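Local coordinates for protein hypothetical glycoside hydrolase (Parabacteroides distasonis, PDB 3TAW) that is of unknown function but is a putative carbohydrate-active enzyme, probably built as a five-bladed beta-propeller, at residues 15-20 / 346-351; 243-248 / 260-265; 279-284 / 315-320; 303-308 / 322-327; 309-314 / 338-343. All blocks are in the same frame, centred on the assembly; numbering follows the deposited sequence. Where two conformers were deposited one is given.

Contact 1: residues 15-20 / 346-351; sequences DGFERP and AVAVSD
S350 makes the tight end of this contact, with its two side-chain atoms meeting different partners. Its OG, anti to the backbone N (chi1 177°), donates a hydrogen bond to D15 O at 2.7 Å, and it is also bound to K352 N just beyond the strand. Its CB sits over one face of the F17 ring, offset toward the rim, 3.8 Å from the centroid, a CH-pi contact. At the root of the same ring, F17 CB packs on A348 CB at 4.0 Å. G16 has a positive phi, 82°, a turn that brings its main chain down close beside the serine hydroxyl.

Next along, E18 and V349 form one antiparallel hydrogen-bonded pair: E18 N reaches V349 O at 2.9 Å, and V349 N returns the bond to E18 O. The CA of F17 adds a CA-H...O contact to V349 O at 3.3 Å.

The far end is looser. P20 crosses V349 at about a right angle, its CG 3.9 Å from V349 CG2; R19 turns away from the strand and pairs with E312, and the extended chain of E18 runs off toward solvent. Back at the rim beside S350, a water bridges G16 O, 2.7 Å away, to D351 N, and the D15 carboxylate pairs with K352.

So an early segment of the chain is added to the edge of its last strand, 344-350, consistent with the way a propeller ring is closed where its two termini meet. Two backbone bonds and one hydroxyl set the alignment, and the F17 ring covers S350 CB.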
# COMPACT_ATOMS: atom_id res chain seq x y z
N ASP A 15 4.07 -4.77 16.48
CA ASP A 15 4.25 -3.47 17.11
C ASP A 15 5.73 -3.30 17.48
O ASP A 15 6.59 -3.97 16.91
CB ASP A 15 3.27 -3.29 18.29
CG ASP A 15 3.43 -4.31 19.40
OD1 ASP A 15 4.33 -5.18 19.36
OD2 ASP A 15 2.60 -4.23 20.33
N GLY A 16 6.03 -2.39 18.39
CA GLY A 16 7.41 -2.10 18.73
C GLY A 16 8.08 -1.13 17.74
O GLY A 16 9.30 -0.97 17.76
N PHE A 17 7.29 -0.48 16.89
CA PHE A 17 7.86 0.44 15.91
C PHE A 17 8.32 1.74 16.54
O PHE A 17 7.64 2.29 17.42
CB PHE A 17 6.88 0.72 14.77
CG PHE A 17 6.80 -0.39 13.78
CD1 PHE A 17 7.85 -0.62 12.91
CD2 PHE A 17 5.70 -1.24 13.75
CE1 PHE A 17 7.79 -1.65 11.99
CE2 PHE A 17 5.63 -2.27 12.84
CZ PHE A 17 6.68 -2.49 11.95
N GLU A 18 9.47 2.22 16.10
CA GLU A 18 10.01 3.50 16.55
C GLU A 18 10.59 4.22 15.34
O GLU A 18 11.29 3.63 14.53
CB GLU A 18 11.13 3.31 17.57
CG GLU A 18 10.77 2.38 18.71
CD GLU A 18 11.77 2.40 19.84
OE1 GLU A 18 12.85 3.00 19.70
OE2 GLU A 18 11.45 1.82 20.89
N ARG A 19 10.28 5.50 15.23
CA ARG A 19 10.94 6.36 14.25
C ARG A 19 12.40 6.55 14.67
O ARG A 19 12.66 7.00 15.77
CB ARG A 19 10.27 7.74 14.22
CG ARG A 19 8.81 7.73 13.82
CD ARG A 19 8.12 9.01 14.28
NE ARG A 19 6.73 9.12 13.82
CZ ARG A 19 5.70 8.52 14.40
NH1 ARG A 19 5.87 7.75 15.48
NH2 ARG A 19 4.48 8.68 13.93
N PRO A 20 13.36 6.23 13.79
CA PRO A 20 14.76 6.48 14.21
C PRO A 20 14.97 7.96 14.41
O PRO A 20 14.50 8.76 13.60
CB PRO A 20 15.58 5.96 13.01
CG PRO A 20 14.65 5.02 12.29
CD PRO A 20 13.29 5.65 12.44
N ALA A 346 8.27 8.35 5.24
CA ALA A 346 8.98 8.11 6.50
C ALA A 346 9.12 6.61 6.78
O ALA A 346 8.46 5.78 6.13
CB ALA A 346 8.28 8.82 7.68
N VAL A 347 10.05 6.29 7.69
CA VAL A 347 10.34 4.93 8.13
C VAL A 347 10.18 4.80 9.66
O VAL A 347 10.48 5.71 10.42
CB VAL A 347 11.76 4.46 7.69
CG1 VAL A 347 12.88 5.22 8.42
CG2 VAL A 347 11.89 2.94 7.85
N ALA A 348 9.67 3.65 10.09
CA ALA A 348 9.73 3.24 11.49
C ALA A 348 10.27 1.81 11.52
O ALA A 348 10.09 1.03 10.57
CB ALA A 348 8.33 3.34 12.17
N VAL A 349 10.95 1.46 12.61
CA VAL A 349 11.72 0.21 12.69
C VAL A 349 11.30 -0.53 13.93
O VAL A 349 11.04 0.09 14.97
CB VAL A 349 13.24 0.48 12.65
CG1 VAL A 349 14.05 -0.82 12.61
CG2 VAL A 349 13.59 1.34 11.44
N SER A 350 11.13 -1.84 13.82
CA SER A 350 10.83 -2.70 14.97
C SER A 350 11.72 -3.94 15.02
O SER A 350 12.12 -4.47 13.98
CB SER A 350 9.38 -3.17 14.90
OG SER A 350 9.10 -4.06 15.99
N ASP A 351 11.99 -4.38 16.24
CA ASP A 351 12.80 -5.55 16.51
C ASP A 351 11.92 -6.78 16.82
O ASP A 351 12.45 -7.87 17.02
CB ASP A 351 13.73 -5.27 17.70
CG ASP A 351 14.86 -4.31 17.34
OD1 ASP A 351 15.54 -4.53 16.33
OD2 ASP A 351 15.08 -3.34 18.08
O HOH W 1 11.10 -2.84 18.52

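Contact 2: residues 243-248 / 260-265; sequences QLTECG and LLYNGK
K265 lies fully extended alongside Q243 and L244, its CD 3.7 Å from L244 CD1 and its NZ bound to Q243 OE1 at 2.9 Å. The ammonium comes from above the amide plane of Q243, 37° out of it. Q243 and L244 both face K265, a classic beta bulge, and the backbone adds a bond from Q243 N to K265 O.

Beyond the bulge the hairpin of strands 244-254 and 257-265 pairs regularly. E246 and N263 are a hydrogen-bonded pair, with E246 N to N263 O at 2.8 Å and N263 N to E246 O at 2.7 Å. N263 CG stands anti to the carbonyl carbon (chi1 -61°), which swings the amide back over the neighbouring strand: ND2 makes a weak bond of 3.4 Å to E246 O, while OD1 takes V324 N. Beside the pair, Y262 CE2 lies 4.1 Å from T245 CG2, the two side chains pointing the same way, and the phenol OH is bound to D241.

Two buried polar groups of the hairpin thus look beyond it: the carboxylate of E246 is held by S178, and the amide of N263 ties the hairpin to strand 322-330.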
# COMPACT_ATOMS: atom_id res chain seq x y z
N GLN A 243 -14.25 6.06 9.63
CA GLN A 243 -14.71 6.45 8.30
C GLN A 243 -14.19 5.55 7.19
O GLN A 243 -14.92 5.28 6.23
CB GLN A 243 -14.37 7.91 7.98
CG GLN A 243 -15.06 8.39 6.70
CD GLN A 243 -14.78 9.85 6.38
OE1 GLN A 243 -14.21 10.17 5.34
NE2 GLN A 243 -15.18 10.73 7.28
N LEU A 244 -12.93 5.13 7.30
CA LEU A 244 -12.31 4.23 6.30
C LEU A 244 -11.49 3.17 7.00
O LEU A 244 -10.96 3.39 8.09
CB LEU A 244 -11.41 5.00 5.32
CG LEU A 244 -12.01 6.14 4.50
CD1 LEU A 244 -10.88 6.92 3.80
CD2 LEU A 244 -13.09 5.65 3.52
N THR A 245 -11.40 2.01 6.34
CA THR A 245 -10.50 0.91 6.72
C THR A 245 -9.74 0.46 5.45
O THR A 245 -10.23 -0.37 4.67
CB THR A 245 -11.25 -0.30 7.30
OG1 THR A 245 -12.28 -0.70 6.39
CG2 THR A 245 -11.88 0.06 8.65
N GLU A 246 -8.58 1.07 5.23
CA GLU A 246 -7.89 0.95 3.95
C GLU A 246 -6.63 0.09 4.09
O GLU A 246 -5.71 0.41 4.86
CB GLU A 246 -7.54 2.34 3.39
CG GLU A 246 -6.90 2.30 2.03
CD GLU A 246 -6.93 3.63 1.30
OE1 GLU A 246 -7.12 4.67 1.98
OE2 GLU A 246 -6.80 3.62 0.06
N CYS A 247 -6.59 -0.99 3.33
CA CYS A 247 -5.51 -1.95 3.43
C CYS A 247 -4.14 -1.27 3.23
O CYS A 247 -4.01 -0.32 2.48
CB CYS A 247 -5.70 -3.07 2.43
SG CYS A 247 -7.13 -4.08 2.79
N GLY A 248 -3.15 -1.78 3.96
CA GLY A 248 -1.81 -1.22 3.98
C GLY A 248 -0.84 -2.08 3.19
O GLY A 248 -1.11 -2.42 2.02
N LEU A 260 -2.85 -8.21 9.14
CA LEU A 260 -3.09 -7.16 8.15
C LEU A 260 -2.89 -5.80 8.78
O LEU A 260 -3.63 -5.42 9.68
CB LEU A 260 -4.50 -7.28 7.58
CG LEU A 260 -4.96 -6.19 6.60
CD1 LEU A 260 -4.13 -6.28 5.28
CD2 LEU A 260 -6.51 -6.22 6.34
N LEU A 261 -1.88 -5.06 8.32
CA LEU A 261 -1.72 -3.67 8.67
C LEU A 261 -2.62 -2.85 7.74
O LEU A 261 -2.66 -3.07 6.53
CB LEU A 261 -0.26 -3.22 8.53
CG LEU A 261 0.69 -3.48 9.71
CD1 LEU A 261 0.80 -4.97 10.08
CD2 LEU A 261 2.10 -2.93 9.46
N TYR A 262 -3.35 -1.91 8.32
CA TYR A 262 -4.28 -1.09 7.54
C TYR A 262 -4.34 0.32 8.11
O TYR A 262 -3.80 0.60 9.19
CB TYR A 262 -5.65 -1.78 7.47
CG TYR A 262 -6.46 -1.74 8.74
CD1 TYR A 262 -6.30 -2.72 9.73
CD2 TYR A 262 -7.39 -0.73 8.98
CE1 TYR A 262 -7.03 -2.69 10.88
CE2 TYR A 262 -8.14 -0.70 10.15
CZ TYR A 262 -7.95 -1.69 11.10
OH TYR A 262 -8.67 -1.68 12.25
N ASN A 263 -4.98 1.20 7.35
CA ASN A 263 -5.07 2.61 7.62
C ASN A 263 -6.50 3.02 7.93
O ASN A 263 -7.40 2.80 7.11
CB ASN A 263 -4.56 3.34 6.39
CG ASN A 263 -3.10 2.99 6.11
OD1 ASN A 263 -2.22 3.38 6.89
ND2 ASN A 263 -2.84 2.23 5.03
N GLY A 264 -6.70 3.57 9.11
CA GLY A 264 -8.02 4.00 9.57
C GLY A 264 -8.17 5.48 9.46
O GLY A 264 -7.31 6.21 9.94
N LYS A 265 -9.26 5.95 8.86
CA LYS A 265 -9.56 7.37 8.86
C LYS A 265 -10.58 7.66 9.97
O LYS A 265 -11.61 7.00 10.03
CB LYS A 265 -10.12 7.83 7.52
CG LYS A 265 -10.42 9.34 7.49
CD LYS A 265 -10.86 9.82 6.11
CE LYS A 265 -11.35 11.26 6.15
NZ LYS A 265 -11.79 11.74 4.77

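Contact 3: residues 279-284 / 315-320; sequences NSYCAG and GQYPAG
Y317 and Y281 meet as an offset edge-to-face pair. The CD1-CE1 edge of Y281 is presented to the face of Y317, the planes standing at 85° and the centroids 5.3 Å apart. The closest ring carbons are Y281 CE1 and Y317 CZ, at 3.6 Å. Y317 CG is anti to its backbone N (chi1 -175°), which carries the ring across to the strand.

Two hydrogen bonds join the segments. The phenol OH of Y317 donates to N279 O over a short 2.6 Å, tilted 16° from the carbonyl plane. Farther on, Y281 N donates to G320 O at 3.1 Å, just where strand 281-288 begins.

Side-chain packing adds A319 CB on N279 CB at 3.6 Å. Two close carbon-oxygen contacts go with it: S280 CB lies 3.3 Å from A319 O, and S280 CA makes a CA-H...O contact with G320 O. Residues 317-320 form a type I beta turn, which presents A319 and G320 to 279-281, with only a weak bond from G320 N to Y317 O across it.

Outside the segments, K265 of the neighbouring strand touches both tyrosines. An unidentified bound molecule, probably from the crystallisation liquor, lies about 4 Å from the side chain of Y281 and may mark a pocket.

Held at its tip by the hydroxyl bond and met on its face by Y281, the Y317 ring is probably restricted in rotation, and with it the turn is tied to the start of the strand.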
# COMPACT_ATOMS: atom_id res chain seq x y z
N ASN A 279 -10.50 13.36 10.99
CA ASN A 279 -10.12 13.08 9.60
C ASN A 279 -8.70 12.54 9.41
O ASN A 279 -8.28 12.31 8.29
CB ASN A 279 -10.36 14.31 8.71
CG ASN A 279 -11.82 14.65 8.57
OD1 ASN A 279 -12.66 13.77 8.32
ND2 ASN A 279 -12.16 15.96 8.71
N SER A 280 -7.97 12.31 10.50
CA SER A 280 -6.59 11.82 10.35
C SER A 280 -6.59 10.33 10.04
O SER A 280 -7.53 9.62 10.41
CB SER A 280 -5.75 12.12 11.59
OG SER A 280 -6.15 11.35 12.72
N TYR A 281 -5.54 9.88 9.36
CA TYR A 281 -5.31 8.45 9.13
C TYR A 281 -4.25 7.94 10.10
O TYR A 281 -3.08 8.38 10.06
CB TYR A 281 -4.85 8.19 7.70
CG TYR A 281 -5.84 8.36 6.57
CD1 TYR A 281 -6.36 9.60 6.23
CD2 TYR A 281 -6.16 7.28 5.75
CE1 TYR A 281 -7.23 9.76 5.15
CE2 TYR A 281 -7.02 7.42 4.67
CZ TYR A 281 -7.53 8.66 4.36
OH TYR A 281 -8.36 8.80 3.28
N CYS A 282 -4.66 7.02 10.97
CA CYS A 282 -3.77 6.36 11.92
C CYS A 282 -3.82 4.88 11.60
O CYS A 282 -4.84 4.38 11.18
CB CYS A 282 -4.26 6.58 13.35
SG CYS A 282 -4.42 8.32 13.82
N ALA A 283 -2.71 4.17 11.82
CA ALA A 283 -2.60 2.81 11.35
C ALA A 283 -3.03 1.79 12.40
O ALA A 283 -2.63 1.88 13.54
CB ALA A 283 -1.14 2.55 10.86
N GLY A 284 -3.79 0.79 11.96
CA GLY A 284 -4.26 -0.31 12.81
C GLY A 284 -3.80 -1.66 12.29
O GLY A 284 -3.08 -1.77 11.31
N GLY A 315 -0.11 18.26 5.54
CA GLY A 315 0.63 18.38 4.29
C GLY A 315 -0.37 18.49 3.18
O GLY A 315 -1.42 19.14 3.34
N GLN A 316 -0.10 17.82 2.05
CA GLN A 316 -1.05 17.83 0.95
C GLN A 316 -2.43 17.39 1.43
O GLN A 316 -3.46 17.91 1.00
CB GLN A 316 -0.60 16.95 -0.22
CG GLN A 316 -1.68 16.93 -1.32
CD GLN A 316 -1.37 16.11 -2.57
OE1 GLN A 316 -2.05 16.31 -3.59
NE2 GLN A 316 -0.41 15.17 -2.52
N TYR A 317 -2.44 16.41 2.33
CA TYR A 317 -3.63 16.02 3.06
C TYR A 317 -3.61 16.78 4.38
O TYR A 317 -2.77 16.51 5.23
CB TYR A 317 -3.66 14.51 3.30
CG TYR A 317 -4.95 14.07 3.96
CD1 TYR A 317 -6.15 14.10 3.25
CD2 TYR A 317 -4.98 13.70 5.29
CE1 TYR A 317 -7.35 13.77 3.85
CE2 TYR A 317 -6.18 13.33 5.90
CZ TYR A 317 -7.35 13.35 5.18
OH TYR A 317 -8.53 12.99 5.78
N PRO A 318 -4.53 17.74 4.54
CA PRO A 318 -4.38 18.63 5.69
C PRO A 318 -4.57 18.03 7.09
O PRO A 318 -4.01 18.56 8.04
CB PRO A 318 -5.42 19.74 5.44
CG PRO A 318 -6.22 19.33 4.27
CD PRO A 318 -5.55 18.19 3.58
N ALA A 319 -5.36 16.96 7.22
CA ALA A 319 -5.68 16.40 8.55
C ALA A 319 -4.63 15.40 9.03
O ALA A 319 -4.69 14.96 10.17
CB ALA A 319 -7.06 15.72 8.53
N GLY A 320 -3.67 15.07 8.17
CA GLY A 320 -2.55 14.21 8.54
C GLY A 320 -2.74 12.74 8.22
O GLY A 320 -3.86 12.22 8.30

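Contact 4: residues 303-308 / 322-327; sequences PFLQPT and VFVEGL. With EDO (1,2-ethanediol), chain I.
F304 turns its ring toward V324, whose CG1 lies obliquely 4.3 Å from CZ. One face of that ring is covered by the CB of its own neighbour L305, 4.1 Å above the plane and offset toward the rim. The other phenyl group, F323, points away from 303-308 and has E325 OE1 in its plane, at the edge.

The weight of the contact rests on L305 and V322. L305 CG is anti to its backbone N (chi1 -166°), and this sends CD2 between the two valines that line one side of the strand: it is 3.8 Å from V322 CB and equally far from V324 CG1. V322 meets the loop with both branches. Its CG2 presses on the backbone at L305 O, 3.5 Å away, and then along the CA of Q306, while its CG1 rests 3.7 Å from P307 N. P307 CD also touches CG2. All of this is van der Waals packing, of side chains on each other and on the loop backbone. Among the polar groups, T308 OG1 donates back to Q306 O at 2.9 Å within the loop. Farther along the strand, a 1,2-ethanediol gives O2 to L327 O at 2.7 Å and also binds T56.

In the fold, the loop runs between strand 296-299 and helix 310-313. F304 and L305 hydrogen-bond by backbone to A283 of strand 281-288, while the side chains of F304, L305 and P307 pack on strand 322-330. That strand is paired in turn with strand 333-340, whose L336 touches both F304 and V324. The loop therefore fills the seam between two adjoining sheets.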
# COMPACT_ATOMS: atom_id res chain seq x y z
N PRO A 303 -4.67 2.78 17.41
CA PRO A 303 -3.67 2.67 16.36
C PRO A 303 -2.27 2.38 16.92
O PRO A 303 -1.97 2.78 18.04
CB PRO A 303 -3.71 4.04 15.68
CG PRO A 303 -4.28 4.97 16.69
CD PRO A 303 -5.19 4.15 17.55
N PHE A 304 -1.45 1.68 16.14
CA PHE A 304 -0.08 1.37 16.55
C PHE A 304 0.87 2.45 16.02
O PHE A 304 2.01 2.48 16.41
CB PHE A 304 0.38 -0.01 16.10
CG PHE A 304 0.66 -0.12 14.64
CD1 PHE A 304 -0.35 -0.36 13.74
CD2 PHE A 304 1.95 -0.01 14.15
CE1 PHE A 304 -0.09 -0.44 12.38
CE2 PHE A 304 2.22 -0.12 12.81
CZ PHE A 304 1.19 -0.34 11.91
N LEU A 305 0.36 3.31 15.15
CA LEU A 305 1.14 4.44 14.61
C LEU A 305 0.16 5.58 14.35
O LEU A 305 -0.90 5.35 13.80
CB LEU A 305 1.82 4.04 13.31
CG LEU A 305 2.93 4.94 12.74
CD1 LEU A 305 4.21 4.82 13.58
CD2 LEU A 305 3.22 4.55 11.27
N GLN A 306 0.52 6.81 14.74
CA GLN A 306 -0.34 7.97 14.52
C GLN A 306 0.52 9.18 14.14
O GLN A 306 1.71 9.20 14.45
CB GLN A 306 -1.18 8.28 15.78
CG GLN A 306 -0.37 8.79 16.97
CD GLN A 306 -1.25 9.25 18.14
OE1 GLN A 306 -1.15 8.70 19.22
NE2 GLN A 306 -2.10 10.24 17.92
N PRO A 307 -0.08 10.15 13.43
CA PRO A 307 0.70 11.36 13.11
C PRO A 307 1.25 12.03 14.37
O PRO A 307 0.50 12.30 15.32
CB PRO A 307 -0.30 12.24 12.38
CG PRO A 307 -1.25 11.28 11.77
CD PRO A 307 -1.41 10.19 12.81
N THR A 308 2.55 12.29 14.36
CA THR A 308 3.27 12.79 15.53
C THR A 308 4.15 13.96 15.15
O THR A 308 4.03 15.04 15.74
CB THR A 308 4.10 11.67 16.15
OG1 THR A 308 3.22 10.57 16.47
CG2 THR A 308 4.83 12.15 17.42
N VAL A 322 -0.37 8.79 8.61
CA VAL A 322 0.79 7.91 8.63
C VAL A 322 0.30 6.68 7.89
O VAL A 322 -0.20 5.71 8.48
CB VAL A 322 1.34 7.64 10.06
CG1 VAL A 322 2.00 8.88 10.60
CG2 VAL A 322 0.27 7.12 11.05
N PHE A 323 0.46 6.73 6.56
CA PHE A 323 -0.22 5.82 5.65
C PHE A 323 0.70 4.63 5.34
O PHE A 323 1.60 4.72 4.50
CB PHE A 323 -0.65 6.54 4.37
CG PHE A 323 -1.68 5.79 3.57
CD1 PHE A 323 -3.03 5.85 3.91
CD2 PHE A 323 -1.28 4.98 2.52
CE1 PHE A 323 -3.97 5.14 3.18
CE2 PHE A 323 -2.21 4.26 1.78
CZ PHE A 323 -3.54 4.34 2.10
N VAL A 324 0.48 3.55 6.08
CA VAL A 324 1.38 2.40 6.04
C VAL A 324 1.18 1.62 4.76
O VAL A 324 0.07 1.34 4.38
CB VAL A 324 1.25 1.52 7.30
CG1 VAL A 324 1.72 2.33 8.53
CG2 VAL A 324 -0.16 0.97 7.46
N GLU A 325 2.29 1.29 4.09
CA GLU A 325 2.16 0.72 2.74
C GLU A 325 3.30 -0.17 2.26
O GLU A 325 3.10 -0.95 1.32
CB GLU A 325 1.93 1.88 1.75
CG GLU A 325 1.56 1.46 0.32
CD GLU A 325 1.03 2.63 -0.52
OE1 GLU A 325 0.54 3.62 0.06
OE2 GLU A 325 1.12 2.58 -1.79
N GLY A 326 4.49 -0.02 2.85
CA GLY A 326 5.66 -0.84 2.54
C GLY A 326 6.21 -1.46 3.83
O GLY A 326 6.27 -0.81 4.86
N LEU A 327 6.60 -2.72 3.77
CA LEU A 327 7.07 -3.44 4.96
C LEU A 327 8.04 -4.53 4.55
O LEU A 327 7.70 -5.36 3.71
CB LEU A 327 5.88 -4.03 5.72
CG LEU A 327 6.22 -4.82 6.99
CD1 LEU A 327 6.99 -3.95 8.03
CD2 LEU A 327 4.92 -5.42 7.60
C1 EDO I . 7.67 -7.02 0.44
O1 EDO I . 8.39 -8.02 -0.31
C2 EDO I . 6.60 -7.66 1.35
O2 EDO I . 5.92 -6.69 2.19

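Contact 5: residues 309-314 / 338-343; sequences DDFEKS and YGCADS
E312 carries the odd feature here, a buried carboxylate with donors at both oxygens. It belongs to the single-turn helix 310-313, which packs on the end of strand 333-340, the middle strand of a three-stranded antiparallel sheet, probably a propeller blade. Y338 OH donates to E312 OE2 at 2.8 Å, coming nearly straight along the C-O bond, with OE2 in the plane of the tyrosine ring at its edge, whereas the carboxylate and ring planes are 59° apart. On the other oxygen, D309 N reaches E312 OE1 at 3.1 Å from above the carboxylate plane, and T308 N and the guanidinium of R19 come to it too. This would be expected to stabilise the negative charge.

Next to the acid, C340 SG nestles 3.8 Å from E312 CG and makes a sulfur-aromatic contact with F311, 5.2 Å from the centroid. F311 CG sits between its backbone N and carbonyl carbon (chi1 55°), a setting that brings the CD1-CE1 edge of the ring to the sulfur. The carbonyl of F311 follows, its O 3.3 Å from C340 CB.

Past the strand, A341 takes left-handed helical backbone angles and turns its methyl to the helix end: CB is 3.5 Å from E312 O and 3.4 Å from S314 C.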
# COMPACT_ATOMS: atom_id res chain seq x y z
N ASP A 309 5.03 13.77 14.17
CA ASP A 309 5.84 14.88 13.65
C ASP A 309 4.99 15.82 12.79
O ASP A 309 3.98 15.42 12.23
CB ASP A 309 7.06 14.35 12.89
CG ASP A 309 8.06 13.68 13.81
OD1 ASP A 309 8.19 14.17 14.95
OD2 ASP A 309 8.69 12.67 13.43
N ASP A 310 5.41 17.08 12.68
CA ASP A 310 4.59 18.08 11.99
C ASP A 310 4.32 17.75 10.51
O ASP A 310 3.24 18.04 9.99
CB ASP A 310 5.17 19.51 12.16
CG ASP A 310 6.60 19.67 11.61
OD1 ASP A 310 7.27 18.69 11.24
OD2 ASP A 310 7.06 20.83 11.55
N PHE A 311 5.28 17.10 9.85
CA PHE A 311 5.10 16.71 8.44
C PHE A 311 4.23 15.46 8.24
O PHE A 311 3.90 15.12 7.10
CB PHE A 311 6.47 16.52 7.78
CG PHE A 311 7.36 15.56 8.50
CD1 PHE A 311 7.23 14.19 8.28
CD2 PHE A 311 8.34 16.00 9.36
CE1 PHE A 311 8.03 13.28 8.92
CE2 PHE A 311 9.17 15.07 10.02
CZ PHE A 311 9.01 13.71 9.79
N GLU A 312 3.88 14.79 9.34
CA GLU A 312 2.86 13.74 9.37
C GLU A 312 1.47 14.31 9.67
O GLU A 312 0.47 13.82 9.14
CB GLU A 312 3.20 12.68 10.43
CG GLU A 312 4.51 11.96 10.21
CD GLU A 312 4.97 11.12 11.39
OE1 GLU A 312 4.42 11.25 12.51
OE2 GLU A 312 5.90 10.30 11.19
N LYS A 313 1.42 15.34 10.50
CA LYS A 313 0.16 15.92 10.99
C LYS A 313 -0.58 16.75 9.95
O LYS A 313 -1.81 16.90 10.03
CB LYS A 313 0.38 16.76 12.26
CG LYS A 313 0.60 15.91 13.50
CD LYS A 313 0.89 16.77 14.71
CE LYS A 313 0.93 15.92 15.97
NZ LYS A 313 1.16 16.75 17.21
N SER A 314 0.17 17.30 8.99
CA SER A 314 -0.43 18.14 7.95
C SER A 314 0.49 18.22 6.72
O SER A 314 1.71 18.23 6.85
CB SER A 314 -0.73 19.53 8.50
OG SER A 314 -1.47 20.32 7.58
N TYR A 338 5.90 4.53 5.21
CA TYR A 338 4.58 5.11 5.20
C TYR A 338 4.57 6.51 4.61
O TYR A 338 5.58 7.24 4.65
CB TYR A 338 3.98 5.08 6.62
CG TYR A 338 4.76 5.80 7.70
CD1 TYR A 338 5.77 5.16 8.42
CD2 TYR A 338 4.45 7.10 8.05
CE1 TYR A 338 6.47 5.80 9.41
CE2 TYR A 338 5.14 7.77 9.06
CZ TYR A 338 6.13 7.11 9.74
OH TYR A 338 6.82 7.74 10.74
N GLY A 339 3.42 6.88 4.06
CA GLY A 339 3.21 8.23 3.55
C GLY A 339 2.94 9.16 4.72
O GLY A 339 2.29 8.77 5.70
N CYS A 340 3.43 10.39 4.62
CA CYS A 340 3.23 11.44 5.65
C CYS A 340 2.40 12.55 5.07
O CYS A 340 2.89 13.35 4.26
CB CYS A 340 4.56 12.00 6.11
SG CYS A 340 5.70 10.77 6.81
N ALA A 341 1.12 12.58 5.45
CA ALA A 341 0.18 13.63 5.03
C ALA A 341 0.17 13.86 3.50
O ALA A 341 0.04 15.00 3.04
CB ALA A 341 0.45 14.95 5.81
N ASP A 342 0.29 12.76 2.74
CA ASP A 342 0.32 12.77 1.27
C ASP A 342 1.47 13.63 0.70
O ASP A 342 1.36 14.15 -0.42
CB ASP A 342 -1.02 13.21 0.65
CG ASP A 342 -2.10 12.13 0.72
OD1 ASP A 342 -1.83 11.03 1.25
OD2 ASP A 342 -3.18 12.39 0.16
N SER A 343 2.56 13.74 1.46
CA SER A 343 3.64 14.64 1.08
C SER A 343 5.06 14.10 1.16
O SER A 343 5.91 14.55 0.37
CB SER A 343 3.57 15.93 1.89
OG SER A 343 2.46 16.72 1.47

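Contacts 2, 4 and 5 are buried, while contacts 1 and 3 are only partly covered. Contact 2 lies nearest the chain centre and contact 1 the farthest out. Contacts 1, 4 and 5 all reach the sheet 322-330/333-340/344-350, one on each strand, and R19 of contact 1 touches both of the others. Contact 2 shares its sheet with contact 3, where strands 257-265 and 281-288 are neighbours, and reaches contact 4 through N263. Chemistry follows place: regular backbone pairing in the hairpin of contact 2, a single bridge at the chain's ends in contact 1, apolar filling in contact 4, and tyrosine hydroxyls bridging the segments of contacts 3 and 5.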